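PDB 4R7S: tetratricopeptide repeat protein from Parabacteroides merdae ATCC 43184, which is of unknown function but, as a tetratricopeptide repeat protein built of paired helices, probably serves as a scaffold for protein-protein interactions. Local coordinates for residues R195-I200 against V215-I220. Sequence-based numbering, arbitrary orientation.
Sequences RAMADI and VLRGKI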
ATOM      1  N   ARG A 195     -26.586  -3.849   6.809  1.00 36.71           N
ATOM      2  CA  ARG A 195     -26.277  -3.541   5.402  1.00 36.48           C
ATOM      3  C   ARG A 195     -24.823  -3.933   5.058  1.00 41.32           C
ATOM      4  O   ARG A 195     -24.585  -4.484   3.977  1.00 40.81           O
ATOM      5  CB  ARG A 195     -26.519  -2.064   5.052  1.00 32.49           C
ATOM      6  CG  ARG A 195     -26.602  -1.865   3.526  1.00 38.70           C
ATOM      7  CD  ARG A 195     -27.243  -0.553   3.140  1.00 45.44           C
ATOM      8  NE  ARG A 195     -27.350  -0.424   1.688  1.00 65.45           N
ATOM      9  CZ  ARG A 195     -28.432  -0.716   0.968  1.00 79.10           C
ATOM     10  NH1 ARG A 195     -29.541  -1.156   1.563  1.00 54.08           N
ATOM     11  NH2 ARG A 195     -28.422  -0.555  -0.347  1.00 70.92           N
ATOM     12  N   ALA A 196     -23.873  -3.655   5.996  1.00 36.56           N
ATOM     13  CA  ALA A 196     -22.464  -3.987   5.856  1.00 36.15           C
ATOM     14  C   ALA A 196     -22.291  -5.487   5.699  1.00 39.42           C
ATOM     15  O   ALA A 196     -21.536  -5.931   4.826  1.00 39.06           O
ATOM     16  CB  ALA A 196     -21.691  -3.498   7.070  1.00 36.81           C
HETATM   17  N   MSE A 197     -23.049  -6.268   6.503  1.00 34.73           N
HETATM   18  CA  MSE A 197     -22.996  -7.735   6.491  1.00 34.13           C
HETATM   19  C   MSE A 197     -23.439  -8.307   5.162  1.00 41.14           C
HETATM   20  O   MSE A 197     -22.894  -9.323   4.739  1.00 42.30           O
HETATM   21  CB  MSE A 197     -23.834  -8.346   7.608  1.00 35.41           C
HETATM   22  CG  MSE A 197     -23.165  -8.268   8.982  1.00 41.63           C
HETATM   23 SE   MSE A 197     -21.427  -9.205   9.087  0.75 47.65          SE
HETATM   24  CE  MSE A 197     -21.809 -10.854   7.682  1.00 44.58           C
ATOM     25  N   ALA A 198     -24.422  -7.658   4.504  1.00 36.70           N
ATOM     26  CA  ALA A 198     -24.906  -8.064   3.195  1.00 35.32           C
ATOM     27  C   ALA A 198     -23.741  -8.023   2.213  1.00 38.59           C
ATOM     28  O   ALA A 198     -23.497  -9.013   1.528  1.00 38.83           O
ATOM     29  CB  ALA A 198     -26.040  -7.154   2.746  1.00 35.42           C
ATOM     30  N   ASP A 199     -22.976  -6.902   2.200  1.00 35.32           N
ATOM     31  CA  ASP A 199     -21.774  -6.725   1.362  1.00 33.65           C
ATOM     32  C   ASP A 199     -20.691  -7.726   1.728  1.00 37.32           C
ATOM     33  O   ASP A 199     -20.101  -8.331   0.823  1.00 37.89           O
ATOM     34  CB  ASP A 199     -21.219  -5.303   1.464  1.00 34.14           C
ATOM     35  CG  ASP A 199     -21.817  -4.297   0.489  1.00 43.27           C
ATOM     36  OD1 ASP A 199     -22.618  -4.705  -0.381  1.00 47.40           O
ATOM     37  OD2 ASP A 199     -21.468  -3.119   0.576  1.00 48.19           O
ATOM     38  N   ILE A 200     -20.452  -7.930   3.048  1.00 32.64           N
ATOM     39  CA  ILE A 200     -19.454  -8.874   3.552  1.00 32.69           C
ATOM     40  C   ILE A 200     -19.788 -10.313   3.091  1.00 39.87           C
ATOM     41  O   ILE A 200     -18.908 -11.028   2.615  1.00 40.60           O
ATOM     42  CB  ILE A 200     -19.333  -8.744   5.082  1.00 35.61           C
ATOM     43  CG1 ILE A 200     -18.618  -7.415   5.441  1.00 35.36           C
ATOM     44  CG2 ILE A 200     -18.600  -9.957   5.720  1.00 36.51           C
ATOM     45  CD1 ILE A 200     -18.607  -7.054   6.937  1.00 38.70           C
ATOM     46  N   VAL A 215     -11.581  -8.859  10.253  1.00 41.16           N
ATOM     47  CA  VAL A 215     -11.640  -7.912  11.389  1.00 40.78           C
ATOM     48  C   VAL A 215     -13.006  -7.214  11.366  1.00 44.00           C
ATOM     49  O   VAL A 215     -13.686  -7.187  12.387  1.00 43.58           O
ATOM     50  CB  VAL A 215     -10.467  -6.889  11.399  1.00 44.41           C
ATOM     51  CG1 VAL A 215     -10.734  -5.718  12.351  1.00 44.24           C
ATOM     52  CG2 VAL A 215      -9.156  -7.565  11.750  1.00 44.14           C
ATOM     53  N   LEU A 216     -13.417  -6.711  10.176  1.00 40.56           N
ATOM     54  CA  LEU A 216     -14.690  -6.037   9.939  1.00 39.31           C
ATOM     55  C   LEU A 216     -15.874  -6.933  10.334  1.00 42.79           C
ATOM     56  O   LEU A 216     -16.728  -6.488  11.113  1.00 43.07           O
ATOM     57  CB  LEU A 216     -14.824  -5.573   8.474  1.00 38.89           C
ATOM     58  CG  LEU A 216     -15.953  -4.545   8.230  1.00 43.48           C
ATOM     59  CD1 LEU A 216     -15.758  -3.267   9.074  1.00 43.74           C
ATOM     60  CD2 LEU A 216     -16.097  -4.211   6.768  1.00 44.08           C
ATOM     61  N   ARG A 217     -15.905  -8.193   9.848  1.00 38.06           N
ATOM     62  CA  ARG A 217     -16.955  -9.127  10.257  1.00 37.67           C
ATOM     63  C   ARG A 217     -16.885  -9.430  11.782  1.00 41.06           C
ATOM     64  O   ARG A 217     -17.925  -9.574  12.433  1.00 41.86           O
ATOM     65  CB  ARG A 217     -16.887 -10.431   9.458  1.00 36.75           C
ATOM     66  CG  ARG A 217     -18.192 -11.224   9.598  1.00 39.36           C
ATOM     67  CD  ARG A 217     -18.265 -12.366   8.633  1.00 46.25           C
ATOM     68  NE  ARG A 217     -17.311 -13.409   8.984  1.00 46.77           N
ATOM     69  CZ  ARG A 217     -17.304 -14.611   8.434  1.00 55.43           C
ATOM     70  NH1 ARG A 217     -18.185 -14.921   7.492  1.00 38.98           N
ATOM     71  NH2 ARG A 217     -16.410 -15.516   8.814  1.00 45.06           N
ATOM     72  N   GLY A 218     -15.678  -9.503  12.326  1.00 36.30           N
ATOM     73  CA  GLY A 218     -15.480  -9.767  13.749  1.00 37.50           C
ATOM     74  C   GLY A 218     -16.020  -8.648  14.621  1.00 42.28           C
ATOM     75  O   GLY A 218     -16.700  -8.896  15.626  1.00 42.00           O
ATOM     76  N   LYS A 219     -15.766  -7.397  14.188  1.00 37.96           N
ATOM     77  CA  LYS A 219     -16.206  -6.189  14.868  1.00 36.68           C
ATOM     78  C   LYS A 219     -17.720  -6.089  14.870  1.00 41.53           C
ATOM     79  O   LYS A 219     -18.306  -5.652  15.875  1.00 41.64           O
ATOM     80  CB  LYS A 219     -15.586  -4.966  14.221  1.00 37.69           C
ATOM     81  CG  LYS A 219     -14.191  -4.652  14.727  1.00 39.01           C
ATOM     82  CD  LYS A 219     -13.826  -3.258  14.285  1.00 43.48           C
ATOM     83  CE  LYS A 219     -12.349  -2.978  14.321  1.00 47.56           C
ATOM     84  NZ  LYS A 219     -11.965  -2.046  13.223  1.00 43.94           N
ATOM     85  N   ILE A 220     -18.364  -6.537  13.767  1.00 38.18           N
ATOM     86  CA  ILE A 220     -19.827  -6.523  13.652  1.00 37.95           C
ATOM     87  C   ILE A 220     -20.375  -7.606  14.549  1.00 43.83           C
ATOM     88  O   ILE A 220     -21.264  -7.318  15.358  1.00 45.05           O
ATOM     89  CB  ILE A 220     -20.317  -6.646  12.190  1.00 40.47           C
ATOM     90  CG1 ILE A 220     -20.101  -5.308  11.441  1.00 39.48           C
ATOM     91  CG2 ILE A 220     -21.781  -7.084  12.138  1.00 40.96           C
ATOM     92  CD1 ILE A 220     -19.902  -5.444   9.925  1.00 40.83           C
TER
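Ile-200 and Ile-220 meet tip to tip, CD1 to CD1 at 3.6 Å, in the apolar core of this helix pair. Isoleucine suits the place because its branches serve two sides: the extended chi2 of Ile-200 (172°) carries its CD1 out to Ile-220 and to CD2 of Leu-216 (3.8 Å), while chi1 of -72° sets CG2 anti to the backbone N, facing Arg-217. Ala-196 suits the neighbouring turn because its lone CB takes little room, leaving space for CD1 of Ile-220 at 3.9 Å. Met-197 and Ile-220 slide past each other in opposite directions, CG of Met-197 3.6 Å from CG2 of Ile-220. An alanine in place of Ile-200 would probably open a gap between Leu-216 and Ile-220 and leave the aliphatic chain of Arg-217 less well packed.

Ile-200 and Met-197 also pack against the methylenes of Arg-217. CD of Arg-217 lies 3.8 Å from CG2 of Ile-200, and the flexible selenomethionine, bent to fit both Ile-220 and Arg-217, crosses the latter at about a right angle. Arginine suits this border since its charged end continues to a salt bridge with Asp-233.

Helices 193-206 and 211-223 run roughly antiparallel (145°), and helix 178-189 packs against both, the successive antiparallel stacking of a tetratricopeptide repeat solenoid.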